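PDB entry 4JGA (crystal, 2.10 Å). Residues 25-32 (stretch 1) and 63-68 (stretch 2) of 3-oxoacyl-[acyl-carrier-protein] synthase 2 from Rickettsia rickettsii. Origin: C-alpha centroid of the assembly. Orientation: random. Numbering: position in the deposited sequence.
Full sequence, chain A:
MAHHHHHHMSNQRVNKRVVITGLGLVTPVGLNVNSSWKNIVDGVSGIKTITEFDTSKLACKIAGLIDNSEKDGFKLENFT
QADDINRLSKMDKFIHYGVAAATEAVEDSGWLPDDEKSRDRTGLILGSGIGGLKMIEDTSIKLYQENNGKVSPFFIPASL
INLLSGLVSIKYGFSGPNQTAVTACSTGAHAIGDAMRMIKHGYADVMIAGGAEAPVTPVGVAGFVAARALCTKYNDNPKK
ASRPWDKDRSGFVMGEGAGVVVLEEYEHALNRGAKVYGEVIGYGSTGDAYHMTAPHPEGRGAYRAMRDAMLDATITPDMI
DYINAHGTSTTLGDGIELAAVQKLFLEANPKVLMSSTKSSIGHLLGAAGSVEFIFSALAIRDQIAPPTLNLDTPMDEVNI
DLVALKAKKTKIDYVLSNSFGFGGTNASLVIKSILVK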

# COMPACT_ATOMS: atom_id res chain seq x y z
N LEU A 25 2.51 20.30 4.19
CA LEU A 25 1.88 20.41 2.87
C LEU A 25 2.83 20.86 1.78
O LEU A 25 3.61 21.79 1.98
CB LEU A 25 0.71 21.42 2.92
CG LEU A 25 -0.59 20.96 3.50
CD1 LEU A 25 -1.54 22.15 3.62
CD2 LEU A 25 -1.23 19.86 2.66
N VAL A 26 2.75 20.19 0.63
CA VAL A 26 3.29 20.69 -0.63
C VAL A 26 2.17 20.59 -1.65
O VAL A 26 1.72 19.49 -1.97
CB VAL A 26 4.49 19.89 -1.13
CG1 VAL A 26 5.00 20.45 -2.45
CG2 VAL A 26 5.60 19.94 -0.09
N THR A 27 1.68 21.74 -2.10
CA THR A 27 0.50 21.77 -2.97
C THR A 27 0.68 22.75 -4.14
O THR A 27 1.60 23.56 -4.15
CB THR A 27 -0.78 22.17 -2.20
OG1 THR A 27 -0.81 23.58 -2.00
CG2 THR A 27 -0.89 21.41 -0.84
N PRO A 28 -0.18 22.66 -5.14
CA PRO A 28 -0.14 23.59 -6.24
C PRO A 28 -0.40 25.07 -5.85
O PRO A 28 -0.22 25.95 -6.68
CB PRO A 28 -1.25 23.09 -7.15
CG PRO A 28 -1.28 21.64 -6.91
CD PRO A 28 -1.06 21.52 -5.44
N VAL A 29 -0.82 25.34 -4.62
CA VAL A 29 -0.90 26.73 -4.16
C VAL A 29 -0.00 27.05 -2.97
O VAL A 29 -0.18 28.06 -2.33
CB VAL A 29 -2.34 27.14 -3.87
CG1 VAL A 29 -3.16 27.05 -5.14
CG2 VAL A 29 -2.95 26.28 -2.78
N GLY A 30 1.04 26.26 -2.74
CA GLY A 30 2.00 26.61 -1.69
C GLY A 30 2.96 25.49 -1.33
O GLY A 30 2.60 24.31 -1.38
N LEU A 31 4.17 25.86 -0.92
CA LEU A 31 5.24 24.90 -0.59
C LEU A 31 5.25 24.50 0.88
O LEU A 31 6.08 23.71 1.30
CB LEU A 31 6.62 25.50 -0.96
CG LEU A 31 6.77 25.93 -2.41
CD1 LEU A 31 8.16 26.48 -2.67
CD2 LEU A 31 6.46 24.78 -3.34
N ASN A 32 4.35 25.07 1.67
CA ASN A 32 4.16 24.71 3.06
C ASN A 32 2.71 24.93 3.47
O ASN A 32 1.87 25.31 2.65
CB ASN A 32 5.12 25.47 3.96
CG ASN A 32 4.94 26.97 3.86
OD1 ASN A 32 3.86 27.50 3.63
ND2 ASN A 32 6.04 27.67 4.02
N ALA A 63 -2.91 21.08 -15.34
CA ALA A 63 -2.76 20.34 -14.11
C ALA A 63 -2.52 21.29 -12.95
O ALA A 63 -2.10 22.42 -13.15
CB ALA A 63 -1.61 19.32 -14.21
N GLY A 64 -2.79 20.78 -11.74
CA GLY A 64 -2.37 21.39 -10.49
C GLY A 64 -0.91 21.06 -10.25
O GLY A 64 -0.56 19.93 -9.93
N LEU A 65 -0.05 22.06 -10.41
CA LEU A 65 1.38 21.84 -10.40
C LEU A 65 2.09 22.65 -9.34
O LEU A 65 1.76 23.82 -9.07
CB LEU A 65 1.96 22.17 -11.78
CG LEU A 65 1.48 21.29 -12.94
CD1 LEU A 65 1.84 21.95 -14.27
CD2 LEU A 65 2.06 19.88 -12.85
N ILE A 66 3.08 22.01 -8.74
CA ILE A 66 3.94 22.61 -7.73
C ILE A 66 4.78 23.67 -8.46
O ILE A 66 5.35 23.39 -9.51
CB ILE A 66 4.89 21.55 -7.10
CG1 ILE A 66 4.13 20.40 -6.41
CG2 ILE A 66 5.84 22.19 -6.12
CD1 ILE A 66 3.05 20.86 -5.46
N ASP A 67 4.89 24.85 -7.87
CA ASP A 67 5.77 25.87 -8.41
C ASP A 67 7.21 25.30 -8.57
O ASP A 67 7.78 24.76 -7.62
CB ASP A 67 5.79 27.07 -7.48
CG ASP A 67 6.69 28.20 -7.99
OD1 ASP A 67 7.31 28.10 -9.05
OD2 ASP A 67 6.81 29.20 -7.28
N ASN A 68 7.80 25.46 -9.74
CA ASN A 68 9.19 25.08 -9.91
C ASN A 68 10.03 26.21 -10.54
O ASN A 68 11.00 25.95 -11.24
CB ASN A 68 9.27 23.81 -10.74
CG ASN A 68 8.76 24.02 -12.15
OD1 ASN A 68 7.92 24.92 -12.40
ND2 ASN A 68 9.29 23.25 -13.09
O HOH W 1 3.38 25.35 -5.50

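No direct hydrogen bond joins these two stretches; they are held by apolar packing, one CA-H...O contact and one bridging water. The two stretches bury 298 Å² against each other, both sides summed. Most of the packing centres on Ile-66, the residue most covered by its opposite stretch.

Leu-25, at the start of stretch 1, lies out of reach of the partner, and contact begins with Val-26, the last residue of its strand. Its CA-to-CB bond runs sideways, and with chi1 in t its CG1 lies 3.6 Å from CD1 of Ile-66. A branched, purely apolar side chain suits this buried place, where it needs no polar partner. Ile-66 meets it with both chi angles in m, so that although its CA-to-CB bond points sideways, the end of the side chain comes nearer to stretch 1.

Thr-27 contributes backbone rather than side chain. Its CB points away, while its carbonyl C lies 3.3 Å from Ile-66 CD1, a close packing contact. The hydroxyl does not bond to the partner: OG1 accepts a hydrogen bond from Val-29 N at 3.2 Å and is also bonded elsewhere in the structure. Thr-27 also opens a type I turn, closed by Gly-30 N to Thr-27 O at 3.1 Å and by Thr-27 N to Gly-30 O at 2.8 Å. The same Thr-27 O accepts a hydrogen bond from the water at 2.9 Å, and that water in turn accepts one from Asp-67 N, also at 2.9 Å, linking the two backbones through a single molecule.

Pro-28 has the largest contact area of stretch 1. Its phi of -63° fits the second position of the turn, and its ring packs against backbone, with CG 3.4 Å from Gly-64 C. Glycine suits that site because a CB on Gly-64 would come within 3.2 Å of Pro-28 CG, a tight approach. Pro-28 CA approaches Leu-65 O at 3.4 Å in a CA-H...O contact, while its CD lies 4.2 Å from Ile-66 CD1.

Val-29 points away from the partner, and Gly-30 serves the turn: at its backbone angles a CB would jam against the preceding carbonyl O, a restriction independent of stretch 2.

Leu-31 then reaches back. Its CA-to-CB bond is sideways, but the m, t rotamer brings its end nearer, placing CD2 3.8 Å from Ile-66 CG2. A long apolar side chain can thus cover the isoleucine from a partly exposed position. Asn-32, beyond reach, caps the following helix instead.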